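Periplasmic protein TorT (Vibrio parahaemolyticus, PDB 3O1I) forms a complex with the sensor histidine kinase TorS and, as a periplasmic binding protein, probably takes part in sensing TMAO. Local coordinates at residues E121-Y125 / V241-P245; L126-H130 / D196-G200; G135-L141 / D166-S172. Numbering follows the deposited sequence.

How the contacts relate
The three contacts illustrate how one lobe of a periplasmic binding protein is knit together around a central helix and sheet. Contacts 1 and 2 draw on successive parts of helix 116-127 and the turn after it, and their centres lie about 7 Å apart; they meet where Leu-242 CD1 touches Tyr-197 CE2 at 3.6 Å. Contacts 2 and 3, with centres about 8 Å apart, share a sheet: Tyr-197 O lies 2.8 Å from Ala-140 N, a probable hydrogen bond between adjacent strands. Contacts 1 and 3, about 15 Å apart between centres, do not touch. In sequence contact 3 is nested within contact 2, and contact 2 within contact 1.

Contact 1: residues E121-Y125 / V241-P245; sequences EAGKY and VLFAP
A helix packs here against a loop that leads into a short, weakly bonded strand, largely through aromatic and apolar side chains, joining helix 116-127 to strand 244-246. Residues 121-125 are helical. Residues 241-245 start as a loop, with Leu-242 at phi/psi -89/-66, and become extended from Phe-243 onward. The closest CA atoms are those of Glu-121 and Pro-245, 6.2 Å apart. Tyr-125 and Phe-243, both t at chi1, form the centre: their planes lie at 8° with centroids 5.0 Å apart, slid so far that the rings barely overlap. Each ring instead covers the other's CB in reciprocal CH-pi contacts, Phe-243 CB lying 3.5 Å from the Tyr-125 centroid and Tyr-125 CB 3.9 Å from that of Phe-243. In this solute-binding protein 2 family member, related to the LacI sugar-binding domain, the contact thereby ties strand 244-246 to the lobe with the parallel sheet of strands 167-172, 137-142, 197-200 and 222-225; Phe-243 also touches Val-224 there. Ala-122 CA meets the Phe-243 ring edge at CE2 (3.3 Å), Leu-242 CB approaches Tyr-125 OH (3.4 Å), and Glu-121 CB rests on Pro-245 CB (3.7 Å). Along the helix, Lys-124 NZ holds Glu-121 OE2 in a 2.9 Å salt bridge.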
loop_
_atom_site.group_PDB
_atom_site.type_symbol
_atom_site.label_atom_id
_atom_site.label_comp_id
_atom_site.label_asym_id
_atom_site.label_seq_id
_atom_site.Cartn_x
_atom_site.Cartn_y
_atom_site.Cartn_z
ATOM N N GLU D 121 -8.818 -40.059 8.616
ATOM C CA GLU D 121 -7.903 -40.166 9.732
ATOM C C GLU D 121 -8.267 -39.208 10.857
ATOM O O GLU D 121 -8.030 -39.501 12.027
ATOM C CB GLU D 121 -6.470 -39.895 9.279
ATOM C CG GLU D 121 -5.608 -41.148 9.157
ATOM C CD GLU D 121 -5.425 -41.872 10.485
ATOM O OE1 GLU D 121 -4.971 -41.235 11.464
ATOM O OE2 GLU D 121 -5.734 -43.082 10.546
ATOM N N ALA D 122 -8.857 -38.070 10.504
ATOM C CA ALA D 122 -9.235 -37.065 11.493
ATOM C C ALA D 122 -10.526 -37.421 12.217
ATOM O O ALA D 122 -10.625 -37.274 13.439
ATOM C CB ALA D 122 -9.372 -35.715 10.822
ATOM N N GLY D 123 -11.516 -37.875 11.453
ATOM C CA GLY D 123 -12.786 -38.262 12.039
ATOM C C GLY D 123 -12.635 -39.527 12.872
ATOM O O GLY D 123 -13.300 -39.702 13.898
ATOM N N LYS D 124 -11.748 -40.414 12.426
ATOM C CA LYS D 124 -11.490 -41.670 13.120
ATOM C C LYS D 124 -10.947 -41.372 14.514
ATOM O O LYS D 124 -11.267 -42.075 15.465
ATOM C CB LYS D 124 -10.477 -42.514 12.326
ATOM C CG LYS D 124 -10.660 -44.026 12.442
ATOM C CD LYS D 124 -9.726 -44.799 11.498
ATOM C CE LYS D 124 -8.247 -44.625 11.866
ATOM N NZ LYS D 124 -7.328 -45.423 10.988
ATOM N N TYR D 125 -10.127 -40.330 14.637
ATOM C CA TYR D 125 -9.564 -39.968 15.934
ATOM C C TYR D 125 -10.643 -39.506 16.901
ATOM O O TYR D 125 -10.565 -39.761 18.101
ATOM C CB TYR D 125 -8.533 -38.848 15.797
ATOM C CG TYR D 125 -8.121 -38.231 17.121
ATOM C CD1 TYR D 125 -6.875 -38.507 17.683
ATOM C CD2 TYR D 125 -8.971 -37.353 17.803
ATOM C CE1 TYR D 125 -6.479 -37.920 18.887
ATOM C CE2 TYR D 125 -8.588 -36.762 19.009
ATOM C CZ TYR D 125 -7.338 -37.047 19.543
ATOM O OH TYR D 125 -6.929 -36.436 20.710
ATOM N N VAL D 241 -2.763 -28.721 20.459
ATOM C CA VAL D 241 -3.503 -29.394 19.390
ATOM C C VAL D 241 -3.665 -30.863 19.779
ATOM O O VAL D 241 -2.784 -31.441 20.399
ATOM C CB VAL D 241 -2.756 -29.318 18.018
ATOM C CG1 VAL D 241 -3.630 -29.914 16.924
ATOM C CG2 VAL D 241 -2.413 -27.881 17.672
ATOM N N LEU D 242 -4.782 -31.475 19.421
ATOM C CA LEU D 242 -4.982 -32.870 19.773
ATOM C C LEU D 242 -4.454 -33.827 18.720
ATOM O O LEU D 242 -3.498 -34.566 18.957
ATOM C CB LEU D 242 -6.465 -33.155 20.012
ATOM C CG LEU D 242 -7.073 -32.331 21.147
ATOM C CD1 LEU D 242 -8.516 -32.716 21.353
ATOM C CD2 LEU D 242 -6.271 -32.554 22.417
ATOM N N PHE D 243 -5.079 -33.804 17.552
ATOM C CA PHE D 243 -4.701 -34.691 16.461
ATOM C C PHE D 243 -4.253 -33.932 15.208
ATOM O O PHE D 243 -4.245 -32.701 15.192
ATOM C CB PHE D 243 -5.891 -35.599 16.151
ATOM C CG PHE D 243 -5.644 -36.552 15.034
ATOM C CD1 PHE D 243 -4.530 -37.378 15.047
ATOM C CD2 PHE D 243 -6.524 -36.621 13.961
ATOM C CE1 PHE D 243 -4.278 -38.241 13.992
ATOM C CE2 PHE D 243 -6.282 -37.479 12.903
ATOM C CZ PHE D 243 -5.163 -38.297 12.920
ATOM N N ALA D 244 -3.868 -34.677 14.172
ATOM C CA ALA D 244 -3.419 -34.112 12.902
ATOM C C ALA D 244 -2.787 -35.181 12.008
ATOM O O ALA D 244 -1.699 -35.691 12.298
ATOM C CB ALA D 244 -2.415 -32.992 13.139
ATOM N N PRO D 245 -3.468 -35.544 10.910
ATOM C CA PRO D 245 -2.921 -36.552 10.004
ATOM C C PRO D 245 -1.839 -35.938 9.123
ATOM O O PRO D 245 -2.097 -34.959 8.437
ATOM C CB PRO D 245 -4.136 -36.965 9.185
ATOM C CG PRO D 245 -4.906 -35.691 9.084
ATOM C CD PRO D 245 -4.848 -35.196 10.518
#

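Contact 2: residues L126-H130 / D196-G200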
loop_
_atom_site.group_PDB
_atom_site.type_symbol
_atom_site.label_atom_id
_atom_site.label_comp_id
_atom_site.label_asym_id
_atom_site.label_seq_id
_atom_site.Cartn_x
_atom_site.Cartn_y
_atom_site.Cartn_z
ATOM N N LEU D 126 -11.644 -38.810 16.388
ATOM C CA LEU D 126 -12.697 -38.319 17.254
ATOM C C LEU D 126 -13.781 -39.356 17.506
ATOM O O LEU D 126 -14.412 -39.346 18.564
ATOM C CB LEU D 126 -13.297 -37.038 16.675
ATOM C CG LEU D 126 -12.318 -35.861 16.638
ATOM C CD1 LEU D 126 -12.963 -34.716 15.897
ATOM C CD2 LEU D 126 -11.929 -35.435 18.041
ATOM N N ALA D 127 -13.999 -40.250 16.547
ATOM C CA ALA D 127 -15.015 -41.287 16.709
ATOM C C ALA D 127 -14.506 -42.323 17.713
ATOM O O ALA D 127 -15.277 -43.096 18.280
ATOM C CB ALA D 127 -15.296 -41.949 15.371
ATOM N N GLU D 128 -13.192 -42.317 17.919
ATOM C CA GLU D 128 -12.521 -43.239 18.822
ATOM C C GLU D 128 -12.367 -42.589 20.184
ATOM O O GLU D 128 -12.039 -43.240 21.170
ATOM C CB GLU D 128 -11.145 -43.591 18.247
ATOM C CG GLU D 128 -10.282 -44.498 19.120
ATOM C CD GLU D 128 -8.946 -44.843 18.466
ATOM O OE1 GLU D 128 -8.217 -43.907 18.065
ATOM O OE2 GLU D 128 -8.623 -46.048 18.361
ATOM N N ARG D 129 -12.610 -41.289 20.222
ATOM C CA ARG D 129 -12.496 -40.515 21.447
ATOM C C ARG D 129 -13.906 -40.261 21.980
ATOM O O ARG D 129 -14.096 -39.867 23.128
ATOM C CB ARG D 129 -11.799 -39.192 21.129
ATOM C CG ARG D 129 -11.422 -38.346 22.328
ATOM C CD ARG D 129 -11.171 -36.901 21.898
ATOM N NE ARG D 129 -10.617 -36.085 22.973
ATOM C CZ ARG D 129 -9.416 -36.283 23.500
ATOM N NH1 ARG D 129 -8.661 -37.265 23.041
ATOM N NH2 ARG D 129 -8.971 -35.507 24.480
ATOM N N HIS D 130 -14.893 -40.497 21.123
ATOM C CA HIS D 130 -16.289 -40.288 21.469
ATOM C C HIS D 130 -17.179 -41.322 20.811
ATOM O O HIS D 130 -18.046 -41.000 19.992
ATOM C CB HIS D 130 -16.720 -38.887 21.057
ATOM C CG HIS D 130 -16.192 -37.822 21.956
ATOM N ND1 HIS D 130 -16.687 -37.617 23.225
ATOM C CD2 HIS D 130 -15.171 -36.946 21.800
ATOM C CE1 HIS D 130 -15.993 -36.659 23.814
ATOM N NE2 HIS D 130 -15.068 -36.235 22.971
ATOM N N ASP D 196 -17.385 -28.190 21.179
ATOM C CA ASP D 196 -16.450 -29.013 21.936
ATOM C C ASP D 196 -15.118 -29.033 21.190
ATOM O O ASP D 196 -14.071 -28.705 21.760
ATOM C CB ASP D 196 -16.989 -30.436 22.067
ATOM C CG ASP D 196 -18.223 -30.512 22.942
ATOM O OD1 ASP D 196 -18.099 -30.236 24.152
ATOM O OD2 ASP D 196 -19.313 -30.842 22.424
ATOM N N TYR D 197 -15.173 -29.413 19.910
ATOM C CA TYR D 197 -13.986 -29.476 19.054
ATOM C C TYR D 197 -14.130 -28.640 17.788
ATOM O O TYR D 197 -15.242 -28.327 17.347
ATOM C CB TYR D 197 -13.703 -30.912 18.594
ATOM C CG TYR D 197 -13.512 -31.925 19.686
ATOM C CD1 TYR D 197 -14.476 -32.903 19.925
ATOM C CD2 TYR D 197 -12.356 -31.931 20.459
ATOM C CE1 TYR D 197 -14.289 -33.869 20.907
ATOM C CE2 TYR D 197 -12.157 -32.889 21.446
ATOM C CZ TYR D 197 -13.124 -33.857 21.666
ATOM O OH TYR D 197 -12.908 -34.820 22.627
ATOM N N ILE D 198 -12.983 -28.299 17.211
ATOM C CA ILE D 198 -12.916 -27.565 15.957
ATOM C C ILE D 198 -11.977 -28.374 15.064
ATOM O O ILE D 198 -10.810 -28.599 15.405
ATOM C CB ILE D 198 -12.288 -26.152 16.090
ATOM C CG1 ILE D 198 -13.102 -25.262 17.019
ATOM C CG2 ILE D 198 -12.239 -25.488 14.724
ATOM C CD1 ILE D 198 -12.424 -23.915 17.263
ATOM N N VAL D 199 -12.493 -28.837 13.934
ATOM C CA VAL D 199 -11.672 -29.569 12.983
ATOM C C VAL D 199 -11.596 -28.732 11.720
ATOM O O VAL D 199 -12.612 -28.485 11.066
ATOM C CB VAL D 199 -12.254 -30.961 12.652
ATOM C CG1 VAL D 199 -12.107 -31.859 13.846
ATOM C CG2 VAL D 199 -13.714 -30.860 12.268
ATOM N N GLY D 200 -10.395 -28.269 11.393
ATOM C CA GLY D 200 -10.244 -27.461 10.202
ATOM C C GLY D 200 -8.860 -27.492 9.590
ATOM O O GLY D 200 -8.035 -28.336 9.941
#
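Side chains alternate across a beta-strand, and residues 197-199 show how that sorts them between partners. Asp-196 is the lead-in, its OD2 accepting a hydrogen bond from Asn-138 N rather than meeting residues 126-130. Tyr-197 then dominates. Leu-126 CD2 sits over the face of the Tyr-197 ring, 3.9 Å from the ring centroid and only 6° off the normal, a CH-pi contact. At the far end Tyr-197 OH lies 2.6 Å from His-130 NE2, a hydrogen bond in which either could be the donor, and receives a weak one from Arg-129 NE, also 2.6 Å away; the hydroxyl is somewhat crowded in the model, so its position is less certain. Ile-198 points away. Val-199 turns back, its CG1 meeting Leu-126 CD1 at 3.6 Å, so that Leu-126 touches both Tyr-197 and Val-199. Strand 197-200 runs between strands 137-142 and 222-225, and helix 116-127 covers this face of the alpha/beta sheet, Leu-126 also touching Ile-139, Ile-167 and Val-224.

Contact 3: residues G135-L141 / D166-S172; sequences GKTNIAL and DIHIVDS
Strands 137-141 and 167-172 run parallel; the axes of these short segments approach to 4.4 Å and cross at -41°. Thr-137 pairs with Ile-167, Asn-138 with His-168 and Ile-139 with Ile-169. The hydrogen-bond ladder runs Thr-137 N to Asp-166 O (2.9 Å), His-168 N to Thr-137 O (2.7 Å), Ile-139 N to His-168 O (2.7 Å) and Val-170 N to Ile-139 O (2.8 Å). Val-170 then departs from extended geometry (phi/psi -66/-44) and inserts one extra residue, a beta bulge in the outer strand. The register moves by one, so that Leu-141 pairs with Ser-172 and Leu-141 N bonds to Asp-171 O (3.1 Å). Ser-172, t at chi1, adds a side-chain bond from its OG to Leu-141 O (3.2 Å), and the backbone ladder continues to Phe-173.

Thr-137, Ile-139, Leu-141, Ile-167 and Ile-169 share one face. There Ile-139 CG2 lies 4.0 Å from both Ile-167 CG2 and Ile-169 CG1, and Leu-141 CD1 meets Ile-169 CD1 at 3.7 Å. On the other face Lys-136 CE reaches His-168 CB (3.7 Å), while Asn-138 CB touches Val-170 CG2 (3.3 Å). Thr-137 OG1 bonds back to Gly-135 O (2.9 Å), and Asp-166 OD1 forms a salt bridge with Lys-132 NZ.

This is the strand pair of a beta-alpha-beta crossover. Its helix 152-163 lies over the isoleucine face, Phe-158 against Ile-139 and Tyr-159 against Ile-169; Leu-126 of helix 116-127 joins them, and strand 197-200 flanks 137-142 away from edge strand 167-172.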
loop_
_atom_site.group_PDB
_atom_site.type_symbol
_atom_site.label_atom_id
_atom_site.label_comp_id
_atom_site.label_asym_id
_atom_site.label_seq_id
_atom_site.Cartn_x
_atom_site.Cartn_y
_atom_site.Cartn_z
ATOM N N GLY D 135 -21.446 -39.907 24.609
ATOM C CA GLY D 135 -22.048 -38.633 24.966
ATOM C C GLY D 135 -21.992 -37.654 23.805
ATOM O O GLY D 135 -20.900 -37.296 23.358
ATOM N N LYS D 136 -23.153 -37.225 23.315
ATOM C CA LYS D 136 -23.214 -36.288 22.196
ATOM C C LYS D 136 -22.132 -35.223 22.262
ATOM O O LYS D 136 -22.058 -34.457 23.219
ATOM C CB LYS D 136 -24.578 -35.604 22.136
ATOM C CG LYS D 136 -24.628 -34.466 21.124
ATOM C CD LYS D 136 -26.050 -34.066 20.777
ATOM C CE LYS D 136 -26.056 -32.973 19.718
ATOM N NZ LYS D 136 -27.437 -32.671 19.267
ATOM N N THR D 137 -21.297 -35.175 21.230
ATOM C CA THR D 137 -20.209 -34.212 21.168
ATOM C C THR D 137 -20.405 -33.269 19.984
ATOM O O THR D 137 -20.362 -33.694 18.831
ATOM C CB THR D 137 -18.850 -34.942 21.027
ATOM O OG1 THR D 137 -18.692 -35.874 22.105
ATOM C CG2 THR D 137 -17.697 -33.956 21.056
ATOM N N ASN D 138 -20.630 -31.989 20.269
ATOM C CA ASN D 138 -20.825 -30.994 19.216
ATOM C C ASN D 138 -19.482 -30.503 18.691
ATOM O O ASN D 138 -18.615 -30.069 19.455
ATOM C CB ASN D 138 -21.661 -29.817 19.732
ATOM C CG ASN D 138 -23.106 -30.207 20.004
ATOM O OD1 ASN D 138 -23.780 -30.766 19.140
ATOM N ND2 ASN D 138 -23.587 -29.913 21.206
ATOM N N ILE D 139 -19.318 -30.578 17.374
ATOM C CA ILE D 139 -18.071 -30.183 16.733
ATOM C C ILE D 139 -18.292 -29.099 15.664
ATOM O O ILE D 139 -19.388 -28.968 15.108
ATOM C CB ILE D 139 -17.396 -31.437 16.103
ATOM C CG1 ILE D 139 -15.968 -31.109 15.672
ATOM C CG2 ILE D 139 -18.227 -31.940 14.914
ATOM C CD1 ILE D 139 -15.278 -32.231 14.920
ATOM N N ALA D 140 -17.245 -28.326 15.383
ATOM C CA ALA D 140 -17.318 -27.252 14.391
ATOM C C ALA D 140 -16.336 -27.464 13.247
ATOM O O ALA D 140 -15.144 -27.619 13.482
ATOM C CB ALA D 140 -17.043 -25.912 15.061
ATOM N N LEU D 141 -16.837 -27.438 12.012
ATOM C CA LEU D 141 -16.004 -27.648 10.824
ATOM C C LEU D 141 -15.493 -26.395 10.120
ATOM O O LEU D 141 -16.270 -25.656 9.548
ATOM C CB LEU D 141 -16.761 -28.506 9.797
ATOM C CG LEU D 141 -16.703 -30.031 9.953
ATOM C CD1 LEU D 141 -17.706 -30.702 9.014
ATOM C CD2 LEU D 141 -15.289 -30.499 9.650
ATOM N N ASP D 166 -21.045 -40.885 18.426
ATOM C CA ASP D 166 -21.763 -39.791 19.069
ATOM C C ASP D 166 -21.092 -38.429 18.894
ATOM O O ASP D 166 -20.788 -37.726 19.858
ATOM C CB ASP D 166 -21.976 -40.118 20.554
ATOM C CG ASP D 166 -23.424 -40.493 20.864
ATOM O OD1 ASP D 166 -24.097 -41.080 19.986
ATOM O OD2 ASP D 166 -23.889 -40.205 21.989
ATOM N N ILE D 167 -20.878 -38.066 17.636
ATOM C CA ILE D 167 -20.265 -36.799 17.284
ATOM C C ILE D 167 -21.222 -36.066 16.353
ATOM O O ILE D 167 -21.565 -36.577 15.286
ATOM C CB ILE D 167 -18.909 -37.030 16.589
ATOM C CG1 ILE D 167 -17.880 -37.443 17.639
ATOM C CG2 ILE D 167 -18.472 -35.783 15.841
ATOM C CD1 ILE D 167 -16.552 -37.792 17.079
ATOM N N HIS D 168 -21.665 -34.884 16.776
ATOM C CA HIS D 168 -22.591 -34.074 15.990
ATOM C C HIS D 168 -21.857 -32.858 15.436
ATOM O O HIS D 168 -20.939 -32.337 16.070
ATOM C CB HIS D 168 -23.753 -33.597 16.870
ATOM C CG HIS D 168 -24.833 -32.883 16.117
ATOM N ND1 HIS D 168 -25.761 -33.548 15.345
ATOM C CD2 HIS D 168 -25.126 -31.565 16.006
ATOM C CE1 HIS D 168 -26.580 -32.671 14.792
ATOM N NE2 HIS D 168 -26.216 -31.460 15.176
ATOM N N ILE D 169 -22.255 -32.419 14.246
ATOM C CA ILE D 169 -21.653 -31.240 13.636
ATOM C C ILE D 169 -22.624 -30.081 13.875
ATOM O O ILE D 169 -23.767 -30.114 13.408
ATOM C CB ILE D 169 -21.442 -31.419 12.116
ATOM C CG1 ILE D 169 -20.655 -32.701 11.840
ATOM C CG2 ILE D 169 -20.659 -30.244 11.557
ATOM C CD1 ILE D 169 -20.379 -32.943 10.363
ATOM N N VAL D 170 -22.182 -29.079 14.631
ATOM C CA VAL D 170 -23.028 -27.927 14.917
ATOM C C VAL D 170 -23.249 -27.196 13.609
ATOM O O VAL D 170 -24.362 -26.779 13.295
ATOM C CB VAL D 170 -22.362 -26.972 15.920
ATOM C CG1 VAL D 170 -23.231 -25.745 16.132
ATOM C CG2 VAL D 170 -22.141 -27.687 17.236
ATOM N N ASP D 171 -22.170 -27.047 12.849
ATOM C CA ASP D 171 -22.228 -26.392 11.557
ATOM C C ASP D 171 -20.851 -26.396 10.907
ATOM O O ASP D 171 -19.896 -26.972 11.433
ATOM C CB ASP D 171 -22.737 -24.951 11.696
ATOM C CG ASP D 171 -23.674 -24.548 10.553
ATOM O OD1 ASP D 171 -24.017 -23.350 10.455
ATOM O OD2 ASP D 171 -24.077 -25.431 9.756
ATOM N N SER D 172 -20.763 -25.749 9.753
ATOM C CA SER D 172 -19.516 -25.681 9.015
ATOM C C SER D 172 -19.373 -24.305 8.370
ATOM O O SER D 172 -20.321 -23.791 7.781
ATOM C CB SER D 172 -19.497 -26.769 7.943
ATOM O OG SER D 172 -18.235 -26.834 7.301
#